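Local coordinates for protein guanine nucleotide exchange factor SRM1 (PDB 3OF7) that promotes the exchange of GDP for GTP on the small GTPases GSP1 and GSP2, binds chromatin and controls RNA metabolism and nuclear transport, at residues Glu405-Val409 against Gly441-Val445; Met342-Gly346 against Ser400-Gly404; Val53-Arg57 against Ile424-Thr429. All coordinates share one frame. Residue numbers count along the deposited sequence, not the author numbering.

The seven-bladed RCC1 propeller shows how a ring of repeats is held together blade by blade. Contacts 1 and 2 are buried, with centres about 11 Å apart, and in each a loop following the third strand of one blade packs on the next blade. They meet where Val409 O hydrogen-bonds probably with Ser400 OG, 2.6 Å apart. Contact 3 lies farther out, only partly buried, yet reaches the same closing sheet as contact 1. The chemistry changes accordingly: contact 1 relies on small side chains and a serine hydroxyl, contact 2 on aromatics and sulfur, and contact 3 on proline, an asparagine amide and a water-linked arginine.

Contact 1 of 3, residues Glu405-Val409 against Gly441-Val445; sequences ETYAV and GQFSV
Thr406 lays its methyl against the side-chain amide of Gln442, CG2 lying 3.8 Å from Gln442 CD, within the seventh RCC1 repeat of the β-propeller, where the loop after strand 398-402 meets the ring-closing blade. That blade joins strands from both ends of the chain: 443-450 pairs with 30-34 from the first repeat. The loop 405-409 contains no regular structure; Tyr407 takes left-handed backbone angles (65/21) and its ring leads away, while the CA-to-CB bonds of Thr406 and Ala408 point toward 441-445. The closest CA pair is Ala408 and Phe443, 4.5 Å apart. Ala408 CB rests over the peptide between Gln442 and Phe443, 3.7 Å from Gln442 O and 3.8 Å from Phe443 N. One residue further on, where the strand is extended, Ser444 in the m rotamer gives a 2.8 Å hydrogen bond from OG to Ala408 O, although the position of OG is somewhat uncertain. Trp34 NE1 adds a weak hydrogen bond to the same carbonyl, so both partners of the velcro-like closure hold this loop. Thr406, in the p rotamer, places OG1 2.7 Å from a water that donates to Gly441 O at 2.9 Å.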
ATOM      1  N   GLU A 405      -2.713  11.121  15.534  1.00 19.18           N
ATOM      2  CA  GLU A 405      -3.840  10.879  16.440  1.00 20.04           C
ATOM      3  C   GLU A 405      -4.228   9.397  16.623  1.00 19.50           C
ATOM      4  O   GLU A 405      -4.749   9.008  17.664  1.00 19.03           O
ATOM      5  CB  GLU A 405      -5.037  11.712  15.979  1.00 20.67           C
ATOM      6  CG  GLU A 405      -6.280  11.648  16.835  0.80 23.75           C
ATOM      7  CD  GLU A 405      -7.349  12.581  16.302  0.70 26.63           C
ATOM      8  OE1 GLU A 405      -7.099  13.803  16.275  0.80 28.52           O
ATOM      9  OE2 GLU A 405      -8.421  12.095  15.886  0.70 28.76           O
ATOM     10  N   THR A 406      -3.970   8.567  15.622  1.00 19.11           N
ATOM     11  CA  THR A 406      -4.320   7.152  15.744  1.00 18.81           C
ATOM     12  C   THR A 406      -3.116   6.273  16.097  1.00 18.19           C
ATOM     13  O   THR A 406      -3.242   5.048  16.166  1.00 18.04           O
ATOM     14  CB  THR A 406      -5.016   6.620  14.478  1.00 18.95           C
ATOM     15  OG1 THR A 406      -4.296   7.061  13.325  1.00 20.41           O
ATOM     16  CG2 THR A 406      -6.470   7.130  14.412  1.00 20.14           C
ATOM     17  N   TYR A 407      -1.967   6.911  16.331  1.00 17.73           N
ATOM     18  CA  TYR A 407      -0.712   6.243  16.751  1.00 17.90           C
ATOM     19  C   TYR A 407      -0.161   5.295  15.686  1.00 17.21           C
ATOM     20  O   TYR A 407       0.636   4.405  15.986  1.00 17.12           O
ATOM     21  CB  TYR A 407      -0.881   5.503  18.094  1.00 18.32           C
ATOM     22  CG  TYR A 407      -1.572   6.333  19.152  1.00 20.67           C
ATOM     23  CD1 TYR A 407      -0.875   7.320  19.853  1.00 22.68           C
ATOM     24  CD2 TYR A 407      -2.926   6.148  19.437  1.00 22.02           C
ATOM     25  CE1 TYR A 407      -1.506   8.099  20.818  1.00 24.16           C
ATOM     26  CE2 TYR A 407      -3.570   6.926  20.403  1.00 24.49           C
ATOM     27  CZ  TYR A 407      -2.851   7.893  21.088  1.00 25.17           C
ATOM     28  OH  TYR A 407      -3.469   8.663  22.046  1.00 28.34           O
ATOM     29  N   ALA A 408      -0.585   5.501  14.441  1.00 17.00           N
ATOM     30  CA  ALA A 408      -0.159   4.663  13.322  1.00 16.66           C
ATOM     31  C   ALA A 408       1.332   4.838  13.012  1.00 16.31           C
ATOM     32  O   ALA A 408       1.937   3.999  12.339  1.00 16.52           O
ATOM     33  CB  ALA A 408      -1.005   4.975  12.090  1.00 16.77           C
ATOM     34  N   VAL A 409       1.917   5.931  13.498  1.00 15.79           N
ATOM     35  CA  VAL A 409       3.347   6.171  13.334  1.00 15.76           C
ATOM     36  C   VAL A 409       4.193   5.351  14.322  1.00 16.33           C
ATOM     37  O   VAL A 409       5.395   5.184  14.116  1.00 16.01           O
ATOM     38  CB  VAL A 409       3.719   7.685  13.391  1.00 15.82           C
ATOM     39  CG1 VAL A 409       3.061   8.443  12.240  1.00 15.49           C
ATOM     40  CG2 VAL A 409       3.332   8.306  14.741  1.00 14.72           C
ATOM     41  N   GLY A 441      -5.593   2.547   7.011  1.00 16.75           N
ATOM     42  CA  GLY A 441      -6.244   3.807   7.368  1.00 17.18           C
ATOM     43  C   GLY A 441      -5.726   4.388   8.675  1.00 17.29           C
ATOM     44  O   GLY A 441      -5.425   5.587   8.761  1.00 18.07           O
ATOM     45  N   GLN A 442      -5.622   3.534   9.692  1.00 17.06           N
ATOM     46  CA  GLN A 442      -5.306   3.974  11.056  1.00 17.14           C
ATOM     47  C   GLN A 442      -4.251   3.110  11.749  1.00 16.36           C
ATOM     48  O   GLN A 442      -4.125   3.142  12.978  1.00 16.00           O
ATOM     49  CB  GLN A 442      -6.588   3.987  11.920  1.00 17.59           C
ATOM     50  CG  GLN A 442      -7.722   4.856  11.380  0.80 19.37           C
ATOM     51  CD  GLN A 442      -8.873   5.025  12.376  0.80 21.91           C
ATOM     52  OE1 GLN A 442      -8.947   4.326  13.390  0.90 21.64           O
ATOM     53  NE2 GLN A 442      -9.771   5.961  12.083  0.90 24.16           N
ATOM     54  N   PHE A 443      -3.484   2.350  10.972  1.00 15.31           N
ATOM     55  CA  PHE A 443      -2.586   1.346  11.544  1.00 14.72           C
ATOM     56  C   PHE A 443      -1.473   1.002  10.567  1.00 14.28           C
ATOM     57  O   PHE A 443      -1.552   1.343   9.384  1.00 14.18           O
ATOM     58  CB  PHE A 443      -3.377   0.081  11.932  1.00 15.01           C
ATOM     59  CG  PHE A 443      -3.810  -0.769  10.750  1.00 15.77           C
ATOM     60  CD1 PHE A 443      -4.835  -0.348   9.908  1.00 14.98           C
ATOM     61  CD2 PHE A 443      -3.192  -1.999  10.497  1.00 15.79           C
ATOM     62  CE1 PHE A 443      -5.249  -1.138   8.814  1.00 15.04           C
ATOM     63  CE2 PHE A 443      -3.585  -2.796   9.410  1.00 15.02           C
ATOM     64  CZ  PHE A 443      -4.615  -2.365   8.565  1.00 14.70           C
ATOM     65  N   SER A 444      -0.448   0.315  11.065  1.00 14.11           N
ATOM     66  CA  SER A 444       0.685  -0.117  10.249  1.00 13.78           C
ATOM     67  C   SER A 444       1.102  -1.544  10.615  1.00 13.61           C
ATOM     68  O   SER A 444       0.788  -2.040  11.704  1.00 13.39           O
ATOM     69  CB  SER A 444       1.867   0.834  10.439  1.00 14.06           C
ATOM     70  OG  SER A 444       1.469   2.186  10.283  1.00 15.14           O
ATOM     71  N   VAL A 445       1.791  -2.203   9.688  1.00 13.45           N
ATOM     72  CA  VAL A 445       2.272  -3.569   9.886  1.00 13.35           C
ATOM     73  C   VAL A 445       3.698  -3.632   9.357  1.00 13.67           C
ATOM     74  O   VAL A 445       4.009  -3.013   8.330  1.00 13.47           O
ATOM     75  CB  VAL A 445       1.403  -4.607   9.126  1.00 13.71           C
ATOM     76  CG1 VAL A 445       1.937  -6.038   9.341  1.00 13.51           C
ATOM     77  CG2 VAL A 445      -0.068  -4.516   9.543  1.00 14.30           C
TER
HETATM   78  O   HOH W   1      -5.433   7.546  10.887  1.00 30.69           O

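Contact 2 of 3, residues Met342-Gly346 against Ser400-Gly404; sequences MFEVG and SWGFG
Met342, in the loop after strand 334-337 of the sixth RCC1 repeat of the propeller, has an m, t side chain that carries SD over one face of the Phe403 ring, 3.8 Å from the centroid and 31° off the normal, a Met-aromatic contact. Met342 O lies 3.3 Å from Gly402 CA in a CA-H...O contact. Phe343 follows with left-handed backbone angles (59/28) and starts a type I β turn closed by Gly346 N to Phe343 O, 3.1 Å; Phe343 O also borders the indole edge, 3.4 Å from Trp401 CD1. Glu344, whose CA is 4.5 Å from that of Gly402, points its CA-to-CB bond away and folds back so that OE1 accepts from Met342 N at 2.8 Å, while OE2 bonds to His387. Glu344 O takes a weak hydrogen bond from Trp401 NE1, 2.9 Å and 127°; a water donates to Glu344 O at 2.8 Å and to Trp401 O at 3.2 Å. Val345 turns away. At Gly346 a CB would strike Trp401 NE1; CA sits 3.3 Å from Trp401 CD1. Gly402, across from Glu344, has angles (112/-152) at which a CB would jam against the carbonyl O of Trp401, favouring glycine. The contact joins two adjacent blades: Trp401, on strand 398-402 of one, packs on Leu326 of strand 324-329 in the other, and on Ser389 and Ala391 of strand 388-393 in its own.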
ATOM      1  N   MET A 342      -1.425  17.422   7.800  1.00 15.52           N
ATOM      2  CA  MET A 342      -1.081  16.443   8.838  1.00 15.20           C
ATOM      3  C   MET A 342       0.360  15.967   8.663  1.00 14.79           C
ATOM      4  O   MET A 342       0.706  14.847   9.044  1.00 14.25           O
ATOM      5  CB  MET A 342      -2.061  15.258   8.824  1.00 14.91           C
ATOM      6  CG  MET A 342      -3.499  15.631   9.240  1.00 15.57           C
ATOM      7  SD  MET A 342      -4.777  14.378   8.924  1.00  9.95           S
ATOM      8  CE  MET A 342      -5.536  15.019   7.433  1.00 14.55           C
ATOM      9  N   PHE A 343       1.185  16.841   8.082  1.00 14.31           N
ATOM     10  CA  PHE A 343       2.602  16.569   7.842  1.00 14.46           C
ATOM     11  C   PHE A 343       2.831  15.340   6.963  1.00 14.11           C
ATOM     12  O   PHE A 343       3.877  14.687   7.071  1.00 14.32           O
ATOM     13  CB  PHE A 343       3.371  16.403   9.163  1.00 14.21           C
ATOM     14  CG  PHE A 343       3.455  17.662  10.009  1.00 14.88           C
ATOM     15  CD1 PHE A 343       3.501  18.930   9.423  1.00 16.23           C
ATOM     16  CD2 PHE A 343       3.539  17.558  11.396  1.00 16.24           C
ATOM     17  CE1 PHE A 343       3.598  20.096  10.217  1.00 16.88           C
ATOM     18  CE2 PHE A 343       3.646  18.713  12.205  1.00 17.65           C
ATOM     19  CZ  PHE A 343       3.674  19.983  11.599  1.00 18.19           C
ATOM     20  N   GLU A 344       1.864  15.028   6.093  1.00 13.45           N
ATOM     21  CA  GLU A 344       1.922  13.807   5.284  1.00 13.43           C
ATOM     22  C   GLU A 344       3.203  13.729   4.468  1.00 13.37           C
ATOM     23  O   GLU A 344       3.808  12.659   4.370  1.00 13.09           O
ATOM     24  CB  GLU A 344       0.692  13.665   4.369  1.00 13.12           C
ATOM     25  CG  GLU A 344      -0.633  13.484   5.112  1.00 13.44           C
ATOM     26  CD  GLU A 344      -1.393  14.792   5.356  1.00 15.02           C
ATOM     27  OE1 GLU A 344      -0.756  15.851   5.589  1.00 12.61           O
ATOM     28  OE2 GLU A 344      -2.648  14.747   5.336  1.00 15.40           O
ATOM     29  N   VAL A 345       3.620  14.863   3.899  1.00 14.11           N
ATOM     30  CA  VAL A 345       4.792  14.892   3.011  1.00 14.77           C
ATOM     31  C   VAL A 345       6.148  14.844   3.744  1.00 15.43           C
ATOM     32  O   VAL A 345       7.180  14.587   3.117  1.00 15.77           O
ATOM     33  CB  VAL A 345       4.742  16.069   1.997  1.00 14.83           C
ATOM     34  CG1 VAL A 345       3.589  15.851   1.020  1.00 14.85           C
ATOM     35  CG2 VAL A 345       4.593  17.405   2.722  1.00 14.65           C
ATOM     36  N   GLY A 346       6.138  15.087   5.056  1.00 15.95           N
ATOM     37  CA  GLY A 346       7.329  14.903   5.894  1.00 16.88           C
ATOM     38  C   GLY A 346       8.448  15.897   5.636  1.00 18.30           C
ATOM     39  O   GLY A 346       9.628  15.559   5.796  1.00 17.44           O
ATOM     40  N   SER A 400       8.954   6.778  10.619  1.00 15.18           N
ATOM     41  CA  SER A 400       7.561   7.113  10.355  1.00 14.65           C
ATOM     42  C   SER A 400       7.297   8.600  10.532  1.00 14.50           C
ATOM     43  O   SER A 400       8.070   9.316  11.183  1.00 14.06           O
ATOM     44  CB  SER A 400       6.645   6.305  11.282  1.00 14.20           C
ATOM     45  OG  SER A 400       6.924   6.609  12.639  1.00 16.06           O
ATOM     46  N   TRP A 401       6.195   9.056   9.943  1.00 14.41           N
ATOM     47  CA  TRP A 401       5.773  10.444  10.056  1.00 14.38           C
ATOM     48  C   TRP A 401       4.340  10.604   9.567  1.00 14.62           C
ATOM     49  O   TRP A 401       3.766   9.684   8.967  1.00 14.17           O
ATOM     50  CB  TRP A 401       6.705  11.376   9.273  1.00 14.42           C
ATOM     51  CG  TRP A 401       6.672  11.225   7.756  1.00 14.44           C
ATOM     52  CD1 TRP A 401       6.022  12.036   6.866  1.00 14.39           C
ATOM     53  CD2 TRP A 401       7.342  10.226   6.969  1.00 14.96           C
ATOM     54  NE1 TRP A 401       6.247  11.613   5.580  1.00 13.75           N
ATOM     55  CE2 TRP A 401       7.047  10.498   5.612  1.00 14.46           C
ATOM     56  CE3 TRP A 401       8.154   9.121   7.280  1.00 14.73           C
ATOM     57  CZ2 TRP A 401       7.542   9.712   4.562  1.00 14.55           C
ATOM     58  CZ3 TRP A 401       8.645   8.335   6.236  1.00 14.96           C
ATOM     59  CH2 TRP A 401       8.339   8.638   4.890  1.00 16.24           C
ATOM     60  N   GLY A 402       3.773  11.775   9.838  1.00 15.07           N
ATOM     61  CA  GLY A 402       2.426  12.086   9.402  1.00 15.25           C
ATOM     62  C   GLY A 402       1.449  12.202  10.556  1.00 15.90           C
ATOM     63  O   GLY A 402       1.824  12.569  11.667  1.00 15.58           O
ATOM     64  N   PHE A 403       0.190  11.904  10.261  1.00 15.86           N
ATOM     65  CA  PHE A 403      -0.909  12.028  11.210  1.00 16.56           C
ATOM     66  C   PHE A 403      -0.668  11.161  12.448  1.00 16.94           C
ATOM     67  O   PHE A 403      -0.395   9.965  12.329  1.00 16.76           O
ATOM     68  CB  PHE A 403      -2.201  11.618  10.509  1.00 16.48           C
ATOM     69  CG  PHE A 403      -3.453  11.877  11.309  1.00 18.04           C
ATOM     70  CD1 PHE A 403      -4.387  10.866  11.488  1.00 19.77           C
ATOM     71  CD2 PHE A 403      -3.705  13.131  11.858  1.00 19.07           C
ATOM     72  CE1 PHE A 403      -5.570  11.101  12.214  1.00 21.46           C
ATOM     73  CE2 PHE A 403      -4.878  13.387  12.567  1.00 19.51           C
ATOM     74  CZ  PHE A 403      -5.809  12.366  12.754  1.00 21.05           C
ATOM     75  N   GLY A 404      -0.755  11.771  13.628  1.00 17.50           N
ATOM     76  CA  GLY A 404      -0.379  11.092  14.865  1.00 18.21           C
ATOM     77  C   GLY A 404      -1.504  10.620  15.766  1.00 18.95           C
ATOM     78  O   GLY A 404      -1.281   9.812  16.668  1.00 19.09           O
TER
HETATM   79  O   HOH W   2       3.000  10.601   6.027  1.00 11.51           O

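Contact 3 of 3, residues Val53-Arg57 against Ile424-Thr429; sequences VKRPR and IKNTAT
Ile424, just past strand 421-423, an outermost strand of the neighbouring propeller blade, sends CG2 to within 3.8 Å of Pro56 CG, an apolar contact. Lys425 turns its side chain away and takes part through its backbone: a water accepts from Lys425 N at 2.8 Å and from Arg55 NH1 at 2.6 Å, and Lys425 O lies over one face of the guanidinium, 3.2 Å from Arg55 NH1, at an angle too poor for a hydrogen bond. Asn426 supplies the direct hydrogen bond between the segments: extended (-151/158), with its CA 6.9 Å from that of Arg55, it uses chi1 near 89° to bring ND2 to Pro56 O at 3.0 Å (148°). Asn426 OD1 accepts from Thr429 OG1 at 2.7 Å and weakly from Thr429 N at 3.3 Å, so both ends of the amide are hydrogen-bonded, consistent with a well-defined orientation. After Thr427, the Ala428 methyl CB comes 3.6 Å from Pro56 O, and Thr429 CG2 lies 3.7 Å from Pro56 CB. The proline is therefore bordered by Ile424, Asn426, Ala428 and Thr429. On the partner segment the chain turns a corner at Lys54 and Arg55; strand 56-58 is one of the two outermost strands of the closing sheet. Pro56, Ala428 and Thr429 all touch Phe32 on the adjoining strand 30-34, while Ile424 packs on Ala398 and Ser400 of strand 398-402.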
ATOM      1  N   VAL A  53      -2.644   0.493  20.096  1.00 23.70           N
ATOM      2  CA  VAL A  53      -1.294   0.010  20.356  1.00 22.84           C
ATOM      3  C   VAL A  53      -0.315   1.037  19.792  1.00 22.14           C
ATOM      4  O   VAL A  53      -0.259   1.259  18.589  1.00 22.24           O
ATOM      5  CB  VAL A  53      -1.095  -1.408  19.740  1.00 22.67           C
ATOM      6  CG1 VAL A  53       0.360  -1.838  19.781  1.00 22.33           C
ATOM      7  CG2 VAL A  53      -1.971  -2.440  20.469  1.00 23.05           C
ATOM      8  N   LYS A  54       0.440   1.681  20.677  1.00 21.44           N
ATOM      9  CA  LYS A  54       1.167   2.897  20.317  1.00 20.67           C
ATOM     10  C   LYS A  54       2.610   2.655  19.861  1.00 20.03           C
ATOM     11  O   LYS A  54       3.301   3.597  19.469  1.00 19.29           O
ATOM     12  CB  LYS A  54       1.102   3.908  21.481  1.00 21.21           C
ATOM     13  CG  LYS A  54      -0.328   4.275  21.877  1.00 22.45           C
ATOM     14  CD  LYS A  54      -0.396   5.159  23.117  1.00 25.29           C
ATOM     15  CE  LYS A  54      -1.852   5.375  23.538  1.00 27.21           C
ATOM     16  NZ  LYS A  54      -1.984   6.319  24.712  1.00 28.96           N
ATOM     17  N   ARG A  55       3.049   1.395  19.918  1.00 19.22           N
ATOM     18  CA  ARG A  55       4.388   0.981  19.465  1.00 19.03           C
ATOM     19  C   ARG A  55       4.279  -0.386  18.801  1.00 18.20           C
ATOM     20  O   ARG A  55       3.388  -1.153  19.157  1.00 18.18           O
ATOM     21  CB  ARG A  55       5.343   0.861  20.665  1.00 19.33           C
ATOM     22  CG  ARG A  55       5.713   2.169  21.355  1.00 21.13           C
ATOM     23  CD  ARG A  55       6.509   3.060  20.438  1.00 24.63           C
ATOM     24  NE  ARG A  55       7.293   4.057  21.169  0.90 26.41           N
ATOM     25  CZ  ARG A  55       8.322   4.713  20.646  0.80 27.34           C
ATOM     26  NH1 ARG A  55       8.687   4.485  19.384  1.00 26.78           N
ATOM     27  NH2 ARG A  55       8.987   5.597  21.382  1.00 28.10           N
ATOM     28  N   PRO A  56       5.188  -0.707  17.848  1.00 17.68           N
ATOM     29  CA  PRO A  56       5.147  -2.013  17.188  1.00 17.14           C
ATOM     30  C   PRO A  56       5.052  -3.165  18.182  1.00 17.26           C
ATOM     31  O   PRO A  56       5.886  -3.281  19.083  1.00 17.46           O
ATOM     32  CB  PRO A  56       6.479  -2.063  16.430  1.00 17.09           C
ATOM     33  CG  PRO A  56       6.744  -0.636  16.089  1.00 17.27           C
ATOM     34  CD  PRO A  56       6.250   0.150  17.284  1.00 17.47           C
ATOM     35  N   ARG A  57       4.025  -3.991  18.015  1.00 16.97           N
ATOM     36  CA  ARG A  57       3.750  -5.097  18.915  1.00 16.74           C
ATOM     37  C   ARG A  57       3.902  -6.400  18.147  1.00 16.86           C
ATOM     38  O   ARG A  57       3.267  -6.590  17.103  1.00 16.27           O
ATOM     39  CB  ARG A  57       2.330  -4.958  19.473  1.00 16.88           C
ATOM     40  CG  ARG A  57       1.852  -6.131  20.338  1.00 18.01           C
ATOM     41  CD  ARG A  57       2.256  -5.961  21.805  1.00 20.05           C
ATOM     42  NE  ARG A  57       1.730  -4.720  22.379  1.00 21.53           N
ATOM     43  CZ  ARG A  57       0.489  -4.560  22.827  1.00 22.98           C
ATOM     44  NH1 ARG A  57      -0.384  -5.564  22.787  1.00 24.24           N
ATOM     45  NH2 ARG A  57       0.118  -3.390  23.322  1.00 23.04           N
ATOM     46  N   ILE A 424      11.720   4.765  14.563  1.00 17.91           N
ATOM     47  CA  ILE A 424      10.939   3.974  15.502  1.00 18.68           C
ATOM     48  C   ILE A 424      11.927   3.149  16.332  1.00 19.33           C
ATOM     49  O   ILE A 424      12.624   2.268  15.804  1.00 19.35           O
ATOM     50  CB  ILE A 424       9.922   3.051  14.802  1.00 18.18           C
ATOM     51  CG1 ILE A 424       8.929   3.883  13.964  1.00 18.42           C
ATOM     52  CG2 ILE A 424       9.181   2.205  15.837  1.00 18.43           C
ATOM     53  CD1 ILE A 424       8.054   3.066  13.006  1.00 17.99           C
ATOM     54  N   LYS A 425      12.002   3.481  17.616  1.00 20.09           N
ATOM     55  CA  LYS A 425      12.826   2.755  18.582  1.00 20.69           C
ATOM     56  C   LYS A 425      11.926   2.246  19.700  1.00 20.85           C
ATOM     57  O   LYS A 425      11.320   3.037  20.425  1.00 21.26           O
ATOM     58  CB  LYS A 425      13.909   3.680  19.148  1.00 21.22           C
ATOM     59  CG  LYS A 425      14.961   2.995  20.015  0.80 21.79           C
ATOM     60  CD  LYS A 425      16.039   4.000  20.420  0.80 23.88           C
ATOM     61  CE  LYS A 425      17.129   3.351  21.261  0.70 24.85           C
ATOM     62  NZ  LYS A 425      18.206   4.344  21.581  0.70 25.79           N
ATOM     63  N   ASN A 426      11.801   0.925  19.799  1.00 20.44           N
ATOM     64  CA  ASN A 426      11.102   0.280  20.913  1.00 20.42           C
ATOM     65  C   ASN A 426      11.722  -1.084  21.138  1.00 20.26           C
ATOM     66  O   ASN A 426      12.366  -1.621  20.232  1.00 20.26           O
ATOM     67  CB  ASN A 426       9.559   0.232  20.721  1.00 20.34           C
ATOM     68  CG  ASN A 426       9.061  -1.016  19.973  1.00 19.97           C
ATOM     69  OD1 ASN A 426       9.613  -1.420  18.951  1.00 20.79           O
ATOM     70  ND2 ASN A 426       7.973  -1.594  20.467  1.00 18.56           N
ATOM     71  N   THR A 427      11.553  -1.630  22.340  1.00 20.22           N
ATOM     72  CA  THR A 427      12.162  -2.915  22.705  1.00 20.10           C
ATOM     73  C   THR A 427      11.900  -4.011  21.663  1.00 19.71           C
ATOM     74  O   THR A 427      12.821  -4.704  21.245  1.00 19.75           O
ATOM     75  CB  THR A 427      11.689  -3.393  24.104  1.00 20.50           C
ATOM     76  OG1 THR A 427      11.841  -2.330  25.050  1.00 20.92           O
ATOM     77  CG2 THR A 427      12.495  -4.607  24.577  1.00 20.75           C
ATOM     78  N   ALA A 428      10.650  -4.139  21.231  1.00 19.09           N
ATOM     79  CA  ALA A 428      10.243  -5.231  20.341  1.00 18.33           C
ATOM     80  C   ALA A 428      11.008  -5.281  19.020  1.00 17.83           C
ATOM     81  O   ALA A 428      11.251  -6.363  18.488  1.00 17.73           O
ATOM     82  CB  ALA A 428       8.747  -5.170  20.082  1.00 18.08           C
ATOM     83  N   THR A 429      11.400  -4.122  18.503  1.00 17.10           N
ATOM     84  CA  THR A 429      11.978  -4.056  17.158  1.00 16.85           C
ATOM     85  C   THR A 429      13.363  -3.416  17.074  1.00 16.80           C
ATOM     86  O   THR A 429      13.936  -3.359  15.991  1.00 16.56           O
ATOM     87  CB  THR A 429      11.036  -3.309  16.165  1.00 16.47           C
ATOM     88  OG1 THR A 429      10.866  -1.951  16.588  1.00 16.69           O
ATOM     89  CG2 THR A 429       9.682  -3.983  16.094  1.00 16.88           C
TER
HETATM   90  O   HOH W   3      10.677   5.829  18.394  1.00 24.76           O